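Endonuclease V isoform X2 (Ciona intestinalis, PDB 6OZI) probably cleaves inosine-containing nucleic acid strands in a metal-ion-dependent reaction, as an endonuclease V with an RNase H-like fold. Local coordinates at residues Ile48-Leu60 and Gln67-Cys79. The protein carries 1 engineered substitution. Numbering follows the deposited sequence.
Sequences INHELAVSCMVVL and QVYMNTTKVKLSC. With K (potassium ion), chain E.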
ATOM      1  N   ILE A  48     -10.841   4.616  12.335  1.00 48.93           N
ATOM      2  CA  ILE A  48     -12.226   5.082  12.288  1.00 56.38           C
ATOM      3  C   ILE A  48     -12.959   4.720  13.576  1.00 61.31           C
ATOM      4  O   ILE A  48     -13.492   5.589  14.275  1.00 63.45           O
ATOM      5  CB  ILE A  48     -12.938   4.495  11.056  1.00 55.31           C
ATOM      6  CG1 ILE A  48     -11.995   4.518   9.846  1.00 53.41           C
ATOM      7  CG2 ILE A  48     -14.217   5.258  10.760  1.00 58.93           C
ATOM      8  CD1 ILE A  48     -12.481   3.697   8.659  1.00 51.87           C
ATOM      9  N   ASN A  49     -13.014   3.423  13.893  1.00 57.43           N
ATOM     10  CA  ASN A  49     -13.603   2.905  15.128  1.00 63.55           C
ATOM     11  C   ASN A  49     -12.455   2.468  16.029  1.00 66.07           C
ATOM     12  O   ASN A  49     -11.900   1.380  15.850  1.00 61.55           O
ATOM     13  CB  ASN A  49     -14.545   1.737  14.851  1.00 62.87           C
ATOM     14  CG  ASN A  49     -15.188   1.815  13.480  1.00 63.92           C
ATOM     15  OD1 ASN A  49     -16.222   2.457  13.303  1.00 68.22           O
ATOM     16  ND2 ASN A  49     -14.579   1.153  12.501  1.00 60.73           N
ATOM     17  N   HIS A  50     -12.119   3.309  17.010  1.00 68.13           N
ATOM     18  CA  HIS A  50     -10.925   3.091  17.823  1.00 68.52           C
ATOM     19  C   HIS A  50     -10.956   1.758  18.562  1.00 66.03           C
ATOM     20  O   HIS A  50      -9.905   1.140  18.769  1.00 64.51           O
ATOM     21  CB  HIS A  50     -10.756   4.239  18.814  1.00 74.77           C
ATOM     22  CG  HIS A  50     -10.155   5.468  18.208  1.00 78.52           C
ATOM     23  ND1 HIS A  50      -8.936   5.973  18.604  1.00 79.52           N
ATOM     24  CD2 HIS A  50     -10.602   6.286  17.226  1.00 81.37           C
ATOM     25  CE1 HIS A  50      -8.661   7.057  17.898  1.00 81.88           C
ATOM     26  NE2 HIS A  50      -9.655   7.266  17.054  1.00 83.14           N
ATOM     27  N   GLU A  51     -12.137   1.306  18.976  1.00 67.86           N
ATOM     28  CA  GLU A  51     -12.228   0.055  19.720  1.00 64.04           C
ATOM     29  C   GLU A  51     -11.900  -1.152  18.850  1.00 57.15           C
ATOM     30  O   GLU A  51     -11.337  -2.137  19.342  1.00 55.48           O
ATOM     31  CB  GLU A  51     -13.643  -0.086  20.287  1.00 69.31           C
ATOM     32  CG  GLU A  51     -14.694  -0.449  19.229  1.00 70.89           C
ATOM     33  CD  GLU A  51     -15.120   0.724  18.356  1.00 74.48           C
ATOM     34  OE1 GLU A  51     -14.604   1.848  18.547  1.00 77.16           O
ATOM     35  OE2 GLU A  51     -15.965   0.512  17.462  1.00 75.13           O
ATOM     36  N   LEU A  52     -12.206  -1.076  17.559  1.00 60.47           N
ATOM     37  CA  LEU A  52     -12.171  -2.237  16.682  1.00 49.18           C
ATOM     38  C   LEU A  52     -10.734  -2.618  16.335  1.00 39.55           C
ATOM     39  O   LEU A  52      -9.971  -1.794  15.820  1.00 35.76           O
ATOM     40  CB  LEU A  52     -12.984  -1.939  15.425  1.00 47.97           C
ATOM     41  CG  LEU A  52     -12.783  -2.857  14.232  1.00 46.49           C
ATOM     42  CD1 LEU A  52     -13.288  -4.242  14.596  1.00 46.53           C
ATOM     43  CD2 LEU A  52     -13.526  -2.314  13.026  1.00 48.85           C
ATOM     44  N   ALA A  53     -10.363  -3.868  16.610  1.00 42.03           N
ATOM     45  CA  ALA A  53      -9.046  -4.359  16.234  1.00 30.60           C
ATOM     46  C   ALA A  53      -9.161  -5.829  15.863  1.00 29.30           C
ATOM     47  O   ALA A  53     -10.184  -6.474  16.099  1.00 30.27           O
ATOM     48  CB  ALA A  53      -8.029  -4.155  17.362  1.00 34.11           C
ATOM     49  N   VAL A  54      -8.096  -6.358  15.265  1.00 28.77           N
ATOM     50  CA  VAL A  54      -8.026  -7.762  14.873  1.00 28.32           C
ATOM     51  C   VAL A  54      -6.632  -8.281  15.203  1.00 28.90           C
ATOM     52  O   VAL A  54      -5.636  -7.707  14.756  1.00 28.96           O
ATOM     53  CB  VAL A  54      -8.320  -7.962  13.374  1.00 27.56           C
ATOM     54  CG1 VAL A  54      -8.050  -9.396  12.969  1.00 25.11           C
ATOM     55  CG2 VAL A  54      -9.753  -7.560  13.039  1.00 28.32           C
ATOM     56  N   SER A  55      -6.556  -9.343  15.994  1.00 26.89           N
ATOM     57  CA  SER A  55      -5.297 -10.033  16.220  1.00 24.81           C
ATOM     58  C   SER A  55      -5.156 -11.181  15.227  1.00 23.99           C
ATOM     59  O   SER A  55      -6.132 -11.649  14.642  1.00 23.67           O
ATOM     60  CB  SER A  55      -5.207 -10.555  17.655  1.00 26.17           C
ATOM     61  OG  SER A  55      -6.138 -11.594  17.892  1.00 28.42           O
ATOM     62  N   CYS A  56      -3.916 -11.616  15.017  1.00 23.11           N
ATOM     63  CA  CYS A  56      -3.647 -12.750  14.144  1.00 23.97           C
ATOM     64  C   CYS A  56      -2.448 -13.521  14.668  1.00 26.66           C
ATOM     65  O   CYS A  56      -1.437 -12.929  15.064  1.00 28.84           O
ATOM     66  CB  CYS A  56      -3.377 -12.315  12.695  1.00 23.57           C
ATOM     67  SG  CYS A  56      -2.905 -13.677  11.576  1.00 22.28           S
ATOM     68  N   MET A  57      -2.565 -14.844  14.659  1.00 26.35           N
ATOM     69  CA  MET A  57      -1.445 -15.718  14.976  1.00 23.95           C
ATOM     70  C   MET A  57      -1.280 -16.692  13.821  1.00 24.30           C
ATOM     71  O   MET A  57      -2.271 -17.221  13.305  1.00 23.16           O
ATOM     72  CB  MET A  57      -1.663 -16.460  16.303  1.00 21.48           C
ATOM     73  CG  MET A  57      -0.573 -17.471  16.642  1.00 21.15           C
ATOM     74  SD  MET A  57      -0.574 -17.994  18.382  1.00 23.60           S
ATOM     75  CE  MET A  57       0.026 -16.523  19.226  1.00 21.00           C
ATOM     76  N   VAL A  58      -0.034 -16.893  13.394  1.00 25.41           N
ATOM     77  CA  VAL A  58       0.290 -17.784  12.290  1.00 24.79           C
ATOM     78  C   VAL A  58       1.356 -18.759  12.762  1.00 25.26           C
ATOM     79  O   VAL A  58       2.100 -18.490  13.707  1.00 25.91           O
ATOM     80  CB  VAL A  58       0.792 -17.022  11.044  1.00 23.21           C
ATOM     81  CG1 VAL A  58      -0.312 -16.158  10.447  1.00 21.95           C
ATOM     82  CG2 VAL A  58       2.002 -16.171  11.406  1.00 21.89           C
ATOM     83  N   VAL A  59       1.408 -19.913  12.101  1.00 24.59           N
ATOM     84  CA  VAL A  59       2.500 -20.861  12.272  1.00 25.19           C
ATOM     85  C   VAL A  59       2.989 -21.270  10.890  1.00 27.06           C
ATOM     86  O   VAL A  59       2.194 -21.725  10.055  1.00 29.54           O
ATOM     87  CB  VAL A  59       2.095 -22.106  13.083  1.00 25.90           C
ATOM     88  CG1 VAL A  59       3.305 -23.010  13.285  1.00 26.49           C
ATOM     89  CG2 VAL A  59       1.507 -21.715  14.430  1.00 25.52           C
ATOM     90  N   LEU A  60       4.295 -21.126  10.665  1.00 27.20           N
ATOM     91  CA  LEU A  60       4.962 -21.514   9.431  1.00 26.75           C
ATOM     92  C   LEU A  60       5.963 -22.619   9.730  1.00 28.37           C
ATOM     93  O   LEU A  60       6.596 -22.630  10.789  1.00 29.69           O
ATOM     94  CB  LEU A  60       5.702 -20.332   8.786  1.00 23.67           C
ATOM     95  CG  LEU A  60       4.893 -19.260   8.053  1.00 21.66           C
ATOM     96  CD1 LEU A  60       4.021 -18.452   9.003  1.00 18.93           C
ATOM     97  CD2 LEU A  60       5.822 -18.343   7.277  1.00 21.40           C
ATOM     98  N   GLN A  67       3.170 -21.599   5.394  1.00 28.02           N
ATOM     99  CA  GLN A  67       2.143 -21.350   6.394  1.00 28.38           C
ATOM    100  C   GLN A  67       1.326 -22.622   6.613  1.00 28.28           C
ATOM    101  O   GLN A  67       0.792 -23.201   5.658  1.00 28.19           O
ATOM    102  CB  GLN A  67       1.238 -20.203   5.952  1.00 29.75           C
ATOM    103  CG  GLN A  67       0.267 -19.733   7.021  1.00 31.70           C
ATOM    104  CD  GLN A  67      -0.648 -18.635   6.510  1.00 34.26           C
ATOM    105  OE1 GLN A  67      -0.195 -17.534   6.187  1.00 35.48           O
ATOM    106  NE2 GLN A  67      -1.942 -18.934   6.422  1.00 33.21           N
ATOM    107  N   VAL A  68       1.270 -23.082   7.860  1.00 27.92           N
ATOM    108  CA  VAL A  68       0.465 -24.244   8.220  1.00 29.36           C
ATOM    109  C   VAL A  68      -0.650 -23.903   9.193  1.00 30.00           C
ATOM    110  O   VAL A  68      -1.542 -24.740   9.399  1.00 31.26           O
ATOM    111  CB  VAL A  68       1.332 -25.388   8.793  1.00 28.94           C
ATOM    112  CG1 VAL A  68       2.269 -25.943   7.730  1.00 28.62           C
ATOM    113  CG2 VAL A  68       2.126 -24.901   9.995  1.00 28.78           C
ATOM    114  N   TYR A  69      -0.639 -22.714   9.797  1.00 29.88           N
ATOM    115  CA  TYR A  69      -1.722 -22.319  10.689  1.00 28.43           C
ATOM    116  C   TYR A  69      -1.942 -20.818  10.590  1.00 28.10           C
ATOM    117  O   TYR A  69      -0.986 -20.050  10.485  1.00 27.83           O
ATOM    118  CB  TYR A  69      -1.416 -22.707  12.140  1.00 25.93           C
ATOM    119  CG  TYR A  69      -2.449 -22.255  13.168  1.00 25.51           C
ATOM    120  CD1 TYR A  69      -2.361 -21.002  13.775  1.00 24.71           C
ATOM    121  CD2 TYR A  69      -3.488 -23.095  13.553  1.00 23.80           C
ATOM    122  CE1 TYR A  69      -3.284 -20.596  14.722  1.00 23.37           C
ATOM    123  CE2 TYR A  69      -4.415 -22.695  14.495  1.00 24.31           C
ATOM    124  CZ  TYR A  69      -4.308 -21.446  15.078  1.00 24.79           C
ATOM    125  OH  TYR A  69      -5.233 -21.060  16.020  1.00 25.60           O
ATOM    126  N   MET A  70      -3.205 -20.407  10.629  1.00 27.88           N
ATOM    127  CA  MET A  70      -3.545 -18.992  10.684  1.00 27.85           C
ATOM    128  C   MET A  70      -4.870 -18.834  11.412  1.00 26.88           C
ATOM    129  O   MET A  70      -5.782 -19.646  11.236  1.00 26.48           O
ATOM    130  CB  MET A  70      -3.632 -18.371   9.283  1.00 29.19           C
ATOM    131  CG  MET A  70      -3.845 -16.856   9.277  1.00 29.37           C
ATOM    132  SD  MET A  70      -5.586 -16.365   9.352  1.00 32.11           S
ATOM    133  CE  MET A  70      -6.041 -16.504   7.622  1.00 32.45           C
ATOM    134  N   ASN A  71      -4.964 -17.793  12.238  1.00 25.67           N
ATOM    135  CA  ASN A  71      -6.236 -17.431  12.845  1.00 27.18           C
ATOM    136  C   ASN A  71      -6.241 -15.935  13.130  1.00 25.61           C
ATOM    137  O   ASN A  71      -5.215 -15.371  13.522  1.00 26.63           O
ATOM    138  CB  ASN A  71      -6.506 -18.227  14.132  1.00 27.61           C
ATOM    139  CG  ASN A  71      -7.858 -17.896  14.747  1.00 29.11           C
ATOM    140  OD1 ASN A  71      -8.897 -18.395  14.306  1.00 30.69           O
ATOM    141  ND2 ASN A  71      -7.850 -17.055  15.773  1.00 29.21           N
ATOM    142  N   THR A  72      -7.394 -15.300  12.920  1.00 25.74           N
ATOM    143  CA  THR A  72      -7.597 -13.899  13.267  1.00 25.18           C
ATOM    144  C   THR A  72      -8.765 -13.798  14.237  1.00 24.48           C
ATOM    145  O   THR A  72      -9.684 -14.612  14.201  1.00 23.29           O
ATOM    146  CB  THR A  72      -7.887 -13.022  12.037  1.00 25.92           C
ATOM    147  OG1 THR A  72      -9.102 -13.457  11.412  1.00 27.33           O
ATOM    148  CG2 THR A  72      -6.750 -13.106  11.029  1.00 25.57           C
ATOM    149  N   THR A  73      -8.729 -12.786  15.103  1.00 25.27           N
ATOM    150  CA  THR A  73      -9.753 -12.613  16.123  1.00 28.49           C
ATOM    151  C   THR A  73     -10.113 -11.142  16.234  1.00 29.52           C
ATOM    152  O   THR A  73      -9.230 -10.299  16.404  1.00 29.66           O
ATOM    153  CB  THR A  73      -9.271 -13.118  17.488  1.00 28.15           C
ATOM    154  OG1 THR A  73      -8.713 -14.428  17.347  1.00 27.94           O
ATOM    155  CG2 THR A  73     -10.425 -13.172  18.473  1.00 29.59           C
ATOM    156  N   LYS A  74     -11.401 -10.832  16.130  1.00 29.69           N
ATOM    157  CA  LYS A  74     -11.855  -9.482  16.434  1.00 30.97           C
ATOM    158  C   LYS A  74     -11.701  -9.231  17.929  1.00 32.95           C
ATOM    159  O   LYS A  74     -12.238  -9.981  18.751  1.00 35.57           O
ATOM    160  CB  LYS A  74     -13.302  -9.297  15.992  1.00 30.68           C
ATOM    161  CG  LYS A  74     -13.863  -7.909  16.252  1.00 31.74           C
ATOM    162  CD  LYS A  74     -15.346  -7.856  15.898  1.00 34.52           C
ATOM    163  CE  LYS A  74     -15.979  -6.535  16.316  1.00 37.24           C
ATOM    164  NZ  LYS A  74     -15.815  -6.298  17.777  1.00 39.37           N
ATOM    165  N   VAL A  75     -10.958  -8.184  18.279  1.00 31.48           N
ATOM    166  CA  VAL A  75     -10.594  -7.892  19.656  1.00 33.17           C
ATOM    167  C   VAL A  75     -10.806  -6.412  19.921  1.00 35.44           C
ATOM    168  O   VAL A  75     -10.831  -5.585  19.000  1.00 35.24           O
ATOM    169  CB  VAL A  75      -9.138  -8.278  19.986  1.00 32.84           C
ATOM    170  CG1 VAL A  75      -8.906  -9.760  19.739  1.00 33.72           C
ATOM    171  CG2 VAL A  75      -8.176  -7.429  19.181  1.00 31.08           C
ATOM    172  N   LYS A  76     -11.005  -6.090  21.194  1.00 37.52           N
ATOM    173  CA  LYS A  76     -11.025  -4.717  21.672  1.00 41.14           C
ATOM    174  C   LYS A  76      -9.730  -4.465  22.431  1.00 40.31           C
ATOM    175  O   LYS A  76      -9.451  -5.138  23.428  1.00 40.95           O
ATOM    176  CB  LYS A  76     -12.248  -4.467  22.555  1.00 45.69           C
ATOM    177  CG  LYS A  76     -13.558  -4.392  21.766  1.00 50.05           C
ATOM    178  CD  LYS A  76     -14.796  -4.598  22.651  1.00 54.60           C
ATOM    179  CE  LYS A  76     -14.799  -3.669  23.860  1.00 57.56           C
ATOM    180  NZ  LYS A  76     -15.984  -3.922  24.734  1.00 60.96           N
ATOM    181  N   LEU A  77      -8.934  -3.517  21.948  1.00 38.46           N
ATOM    182  CA  LEU A  77      -7.639  -3.234  22.551  1.00 39.14           C
ATOM    183  C   LEU A  77      -7.829  -2.444  23.841  1.00 41.39           C
ATOM    184  O   LEU A  77      -8.731  -1.609  23.945  1.00 42.20           O
ATOM    185  CB  LEU A  77      -6.745  -2.473  21.572  1.00 38.73           C
ATOM    186  CG  LEU A  77      -6.236  -3.310  20.392  1.00 39.61           C
ATOM    187  CD1 LEU A  77      -5.407  -2.474  19.418  1.00 39.59           C
ATOM    188  CD2 LEU A  77      -5.438  -4.525  20.863  1.00 39.04           C
ATOM    189  N   SER A  78      -6.986  -2.725  24.835  1.00 43.23           N
ATOM    190  CA  SER A  78      -7.151  -2.119  26.153  1.00 44.13           C
ATOM    191  C   SER A  78      -6.428  -0.784  26.304  1.00 43.80           C
ATOM    192  O   SER A  78      -6.812   0.011  27.170  1.00 45.35           O
ATOM    193  CB  SER A  78      -6.683  -3.083  27.250  1.00 43.74           C
ATOM    194  OG  SER A  78      -5.407  -3.620  26.969  1.00 42.44           O
ATOM    195  N   CYS A  79      -5.388  -0.518  25.514  1.00 40.46           N
ATOM    196  CA  CYS A  79      -4.712   0.765  25.626  1.00 39.99           C
ATOM    197  C   CYS A  79      -4.087   1.115  24.284  1.00 37.46           C
ATOM    198  O   CYS A  79      -3.807   0.219  23.478  1.00 35.90           O
ATOM    199  CB  CYS A  79      -3.641   0.764  26.727  1.00 41.54           C
ATOM    200  SG  CYS A  79      -2.194  -0.236  26.418  1.00 41.09           S
TER
HETATM  201  K     K E 301     -11.228 -16.871  13.760  1.00 35.91           K
HETATM  202  O   HOH W   1     -10.789 -16.277  16.784  1.00 31.68           O
HETATM  203  O   HOH W   2     -11.940 -15.116  11.823  1.00 38.91           O
HETATM  204  O   HOH W   3      -9.580 -17.097  11.040  1.00 31.84           O
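The Y69 ring meets V58 CA at its edge, near the ring plane, while V59 CG2 and M57 O approach it obliquely; V59 CG2 lies 4.0 Å from Y69 CD1. CG of Y69 stands anti to the backbone N (chi1 176°), which sets the start of the ring beside V59. The pair belongs to an antiparallel beta hairpin, strands 52-61 and 67-76, at one margin of the RNase H-like sheet, with 67-76 outermost in this chain and strand 37-45 bonded to the other side of 52-61. Paired backbone bonds join A53 to V75, S55 to T73, M57 to N71 and V59 to Y69. Near the hairpin end the ladder slips by one residue in a classic beta bulge: V59 O accepts from both Y69 N at 3.0 Å and V68 N at 2.7 Å, each in the carbonyl plane.

On the face that carries Y69, S55 OG lies 3.5 Å from T73 CB. E97 of helix 86-104 gathers the polar ends here, bonded to S55, T73 and N71. Farther along, A53 CB packs against L77 CG at 3.6 Å and also touches V75 CG2. The opposite face, which meets helix 227-243, holds C56, V58 and M70; M70 CG touches both V58 CG1, at 3.8 Å, and C56 SG, the two lying to one side of it.

The N71 amide is divided between two tasks: ND2 donates to E97 and to a water, while OD1 turns to a potassium ion. That ion also takes three waters, and T72 O binds it at 2.8 Å.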